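Local coordinates for diaminopimelate decarboxylase (Aquifex aeolicus, PDB 2P3E) that catalyses the pyridoxal 5'-phosphate-dependent decarboxylation of meso-diaminopimelate to L-lysine, the last step of lysine biosynthesis by the diaminopimelate pathway, at the interface of chains A and B. Residues are numbered along the deposited sequence; one frame, centred on the assembly and turned at random. Chains: chain A/B, Diaminopimelate decarboxylase.

Contact 1: the interface of chains A and B. Residues chain A 68-71, 93, 96, 404-405; chain B 414, 417-418.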
# COMPACT_ATOMS: atom_id res chain seq x y z
N PHE A 68 -7.63 10.55 -5.99
CA PHE A 68 -8.25 10.22 -7.27
C PHE A 68 -9.78 10.08 -7.29
O PHE A 68 -10.34 9.67 -8.31
CB PHE A 68 -7.57 8.97 -7.91
CG PHE A 68 -7.60 7.72 -7.06
CD1 PHE A 68 -8.80 7.08 -6.74
CD2 PHE A 68 -6.40 7.13 -6.63
CE1 PHE A 68 -8.83 5.90 -5.98
CE2 PHE A 68 -6.40 5.94 -5.89
CZ PHE A 68 -7.61 5.32 -5.55
N ASN A 69 -10.46 10.41 -6.20
CA ASN A 69 -11.93 10.31 -6.20
C ASN A 69 -12.52 11.18 -7.33
O ASN A 69 -12.28 12.39 -7.37
CB ASN A 69 -12.51 10.69 -4.85
CG ASN A 69 -14.01 10.45 -4.79
OD1 ASN A 69 -14.77 11.12 -5.49
ND2 ASN A 69 -14.44 9.50 -3.97
N PRO A 70 -13.25 10.54 -8.28
CA PRO A 70 -13.71 11.29 -9.47
C PRO A 70 -14.65 12.44 -9.16
O PRO A 70 -14.69 13.41 -9.92
CB PRO A 70 -14.41 10.23 -10.34
CG PRO A 70 -14.58 9.00 -9.48
CD PRO A 70 -13.60 9.11 -8.33
N HIS A 71 -15.41 12.33 -8.06
CA HIS A 71 -16.31 13.42 -7.63
C HIS A 71 -15.51 14.61 -7.10
O HIS A 71 -15.92 15.77 -7.26
CB HIS A 71 -17.33 12.91 -6.60
CG HIS A 71 -18.16 11.77 -7.10
ND1 HIS A 71 -19.21 11.94 -7.97
CD2 HIS A 71 -18.05 10.43 -6.90
CE1 HIS A 71 -19.74 10.76 -8.26
NE2 HIS A 71 -19.04 9.83 -7.63
N LEU A 93 -9.33 9.67 -15.62
CA LEU A 93 -10.03 10.34 -14.54
C LEU A 93 -10.28 11.82 -14.83
O LEU A 93 -11.42 12.30 -14.69
CB LEU A 93 -9.19 10.17 -13.28
CG LEU A 93 -9.77 10.15 -11.89
CD1 LEU A 93 -10.75 8.98 -11.71
CD2 LEU A 93 -8.58 9.99 -11.01
N LYS A 96 -12.84 12.03 -17.58
CA LYS A 96 -14.13 11.67 -16.98
C LYS A 96 -14.71 12.85 -16.22
O LYS A 96 -15.93 13.11 -16.29
CB LYS A 96 -13.95 10.45 -16.07
CG LYS A 96 -15.21 9.87 -15.45
CD LYS A 96 -14.84 8.73 -14.49
CE LYS A 96 -16.00 8.38 -13.55
NZ LYS A 96 -15.78 7.13 -12.75
N ILE A 404 -19.54 9.68 -1.92
CA ILE A 404 -18.73 9.77 -3.14
C ILE A 404 -17.86 8.51 -3.42
O ILE A 404 -17.22 8.41 -4.47
CB ILE A 404 -17.87 11.07 -3.18
CG1 ILE A 404 -16.98 11.16 -1.94
CG2 ILE A 404 -18.80 12.31 -3.30
CD1 ILE A 404 -15.81 12.11 -2.08
N ARG A 405 -17.83 7.60 -2.46
CA ARG A 405 -17.35 6.25 -2.70
C ARG A 405 -18.01 5.32 -1.71
O ARG A 405 -17.92 5.52 -0.50
CB ARG A 405 -15.82 6.13 -2.57
CG ARG A 405 -15.32 4.81 -3.18
CD ARG A 405 -13.80 4.59 -2.96
NE ARG A 405 -13.39 3.23 -3.33
CZ ARG A 405 -12.88 2.89 -4.52
NH1 ARG A 405 -12.67 3.79 -5.48
NH2 ARG A 405 -12.53 1.61 -4.74
N VAL B 414 -12.27 2.76 -9.66
CA VAL B 414 -13.26 3.77 -9.22
C VAL B 414 -14.72 3.28 -9.23
O VAL B 414 -15.64 4.07 -9.01
CB VAL B 414 -13.11 5.10 -10.02
CG1 VAL B 414 -11.72 5.72 -9.76
CG2 VAL B 414 -13.32 4.87 -11.50
N SER B 417 -17.33 4.39 -6.77
CA SER B 417 -17.71 5.81 -6.88
C SER B 417 -18.70 6.08 -8.02
O SER B 417 -19.29 7.17 -8.11
CB SER B 417 -16.46 6.69 -7.07
OG SER B 417 -15.67 6.74 -5.90
N LEU B 418 -18.88 5.11 -8.90
CA LEU B 418 -19.78 5.26 -10.05
C LEU B 418 -21.25 5.05 -9.66
O LEU B 418 -21.61 4.02 -9.08
CB LEU B 418 -19.38 4.31 -11.18
CG LEU B 418 -20.14 4.42 -12.51
CD1 LEU B 418 -19.84 5.76 -13.24
CD2 LEU B 418 -19.79 3.22 -13.40
O HOH W 1 -13.04 6.49 -6.13

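Contact 2: the interface of chains A and B. Residues chain A 89, 92-93, 96; chain B 387, 410-411, 414.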
# COMPACT_ATOMS: atom_id res chain seq x y z
N GLY A 89 -4.32 6.24 -16.10
CA GLY A 89 -5.50 6.19 -15.22
C GLY A 89 -5.88 7.58 -14.74
O GLY A 89 -7.06 7.89 -14.62
N TYR A 92 -7.53 9.34 -17.78
CA TYR A 92 -8.90 8.80 -17.83
C TYR A 92 -9.83 9.52 -16.84
O TYR A 92 -10.93 9.97 -17.18
CB TYR A 92 -8.83 7.29 -17.55
CG TYR A 92 -10.05 6.64 -16.90
CD1 TYR A 92 -10.97 5.95 -17.67
CD2 TYR A 92 -10.24 6.66 -15.51
CE1 TYR A 92 -12.08 5.32 -17.09
CE2 TYR A 92 -11.34 6.05 -14.92
CZ TYR A 92 -12.26 5.38 -15.72
OH TYR A 92 -13.35 4.75 -15.15
N LEU A 93 -9.33 9.67 -15.62
CA LEU A 93 -10.03 10.34 -14.54
C LEU A 93 -10.28 11.82 -14.83
O LEU A 93 -11.42 12.30 -14.69
CB LEU A 93 -9.19 10.17 -13.28
CG LEU A 93 -9.77 10.15 -11.89
CD1 LEU A 93 -10.75 8.98 -11.71
CD2 LEU A 93 -8.58 9.99 -11.01
N LYS A 96 -12.84 12.03 -17.58
CA LYS A 96 -14.13 11.67 -16.98
C LYS A 96 -14.71 12.85 -16.22
O LYS A 96 -15.93 13.11 -16.29
CB LYS A 96 -13.95 10.45 -16.07
CG LYS A 96 -15.21 9.87 -15.45
CD LYS A 96 -14.84 8.73 -14.49
CE LYS A 96 -16.00 8.38 -13.55
NZ LYS A 96 -15.78 7.13 -12.75
N MET B 387 -3.52 5.83 -9.61
CA MET B 387 -4.57 5.28 -10.49
C MET B 387 -4.00 4.16 -11.38
O MET B 387 -4.35 4.06 -12.56
CB MET B 387 -5.23 6.40 -11.32
CG MET B 387 -6.38 7.10 -10.63
SD MET B 387 -7.81 6.00 -10.34
CE MET B 387 -8.30 5.65 -12.03
N TYR B 410 -9.08 0.72 -15.31
CA TYR B 410 -9.38 1.95 -14.55
C TYR B 410 -10.78 1.94 -13.93
O TYR B 410 -10.96 2.43 -12.80
CB TYR B 410 -9.23 3.19 -15.45
CG TYR B 410 -7.90 3.28 -16.16
CD1 TYR B 410 -6.70 2.93 -15.52
CD2 TYR B 410 -7.83 3.77 -17.47
CE1 TYR B 410 -5.47 3.02 -16.19
CE2 TYR B 410 -6.61 3.87 -18.14
CZ TYR B 410 -5.44 3.50 -17.48
OH TYR B 410 -4.24 3.61 -18.14
N ASP B 411 -11.75 1.40 -14.67
CA ASP B 411 -13.11 1.35 -14.20
C ASP B 411 -13.18 0.62 -12.86
O ASP B 411 -13.92 1.03 -11.98
CB ASP B 411 -14.02 0.64 -15.21
CG ASP B 411 -14.43 1.55 -16.40
OD1 ASP B 411 -14.19 2.78 -16.37
OD2 ASP B 411 -15.01 0.99 -17.36
N VAL B 414 -12.27 2.76 -9.66
CA VAL B 414 -13.26 3.77 -9.22
C VAL B 414 -14.72 3.28 -9.23
O VAL B 414 -15.64 4.07 -9.01
CB VAL B 414 -13.11 5.10 -10.02
CG1 VAL B 414 -11.72 5.72 -9.76
CG2 VAL B 414 -13.32 4.87 -11.50
O HOH W 2 -2.55 4.29 -14.74

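Contact 1: the interface of chains A and B
B:Ser417 presses its side chain between A:Pro70, A:Ile404 and A:Arg405 and is gripped at both its hydroxyl and its carbonyl. With OG anti to its own carbonyl carbon (chi1 -70°), the hydroxyl turns to the end of strand 400-405 and donates to the carbonyl oxygen A:Ile404 O, 2.7 Å from B:Ser417 OG, in the carbonyl plane and on a lone pair. A second hydrogen bond reaches A:Ile404 O from the amide A:Asn69 ND2 at 3.0 Å, which comes from well above the carbonyl plane, so two donors from different directions hold this oxygen. A:Asn69 is tied in turn to the start of helix 70-78, its OD1 accepting from A:His71 N. The imidazole of A:His71 meets B:Ser417 edge-on: A:His71 NE2 donates to the backbone oxygen B:Ser417 O at 2.7 Å, nearly straight (167° at the hydrogen) and almost within the ring plane. Between these polar grips, A:Pro70 CG touches the methylene B:Ser417 CB at 3.8 Å. Alongside, the extended A:Arg405 passes its CG by the serine hydroxyl, and a water in the guanidinium plane, 2.8 Å from A:Arg405 NH1, also bonds B:Ser417 OG. B:Val414 adds an apolar flank: B:Val414 CG1 meets A:Leu93 CD1 at 3.9 Å, while CG2 lies near the ammonium end of the poorly ordered A:Lys96, the two side chains lying antiparallel. The patch docks the end of helix 410-414 and the 3-10 turn 415-417 of one subunit against the start of helix 70-78, helix 88-96 and the end of strand 400-405 of the other, fastening the homodimer.

Contact 2: the interface of chains A and B
A:Tyr92 has CG anti to its backbone N (chi1 152°), which carries the ring from helix 88-96 towards helix 410-414 of the partner, while B:Tyr410 and B:Asp411 both turn CG away from their own carbonyl carbons, the aspartate with chi1 -79°. The two tyrosine side chains point opposite ways as they pass, without stacking ring on ring. Instead, the methylene B:Tyr410 CB sits over the centre of one face of the A:Tyr92 ring, 3.5 Å from its centroid, and the B:Tyr410 ring in turn receives A:Gly89 CA over one face, displaced from the middle towards the ring's edge. At the tip, the phenol A:Tyr92 OH donates to the carboxylate oxygen B:Asp411 OD1 at 2.5 Å. B:Asp411 OD1 accepts on its anti lone pair, the one away from the other carboxylate oxygen, with ring and carboxylate planes turned 56° apart. A phenylalanine in place of A:Tyr92 would probably keep the face contact with B:Tyr410 but leave B:Asp411 without this hydrogen-bond partner across the interface. The ammonium of the poorly ordered A:Lys96 lies in the neighbourhood of this carboxylate without touching it, and may ease the negative charge there. B:Met387 lies roughly perpendicular to A:Leu93, B:Met387 CG against A:Leu93 CD2 at 3.6 Å; its methyl CE rests near the carbonyl A:Gly89 O. A water bridges the backbone, 3.0 Å from A:Gly89 N and 2.8 Å from B:Met387 O. Within the fold, one side is helix 88-96 of the pyridoxal-binding domain; the other combines the 3-10 turn 385-387 with helix 410-414, close to the C-terminus of the partner subunit.

Contact 1 and contact 2 are neighbouring parts of one interface, their C-alpha centres about 8 Å apart. They share A:Leu93, A:Lys96 and B:Val414, so helix 88-96 of one chain and helix 410-414 of the other run through both. Contact 1 continues from there into the 3-10 turn 415-417, whereas contact 2 reaches back to the turn 385-387. Each recurs with the chains exchanged across the two-fold axis, in keeping with a homodimer. Their centres lie about 28 and 29 Å from A:Cys348, the predicted proton donor of chain A, which neither patch contacts; their evident role is in holding together the dimer, which the composite active sites require.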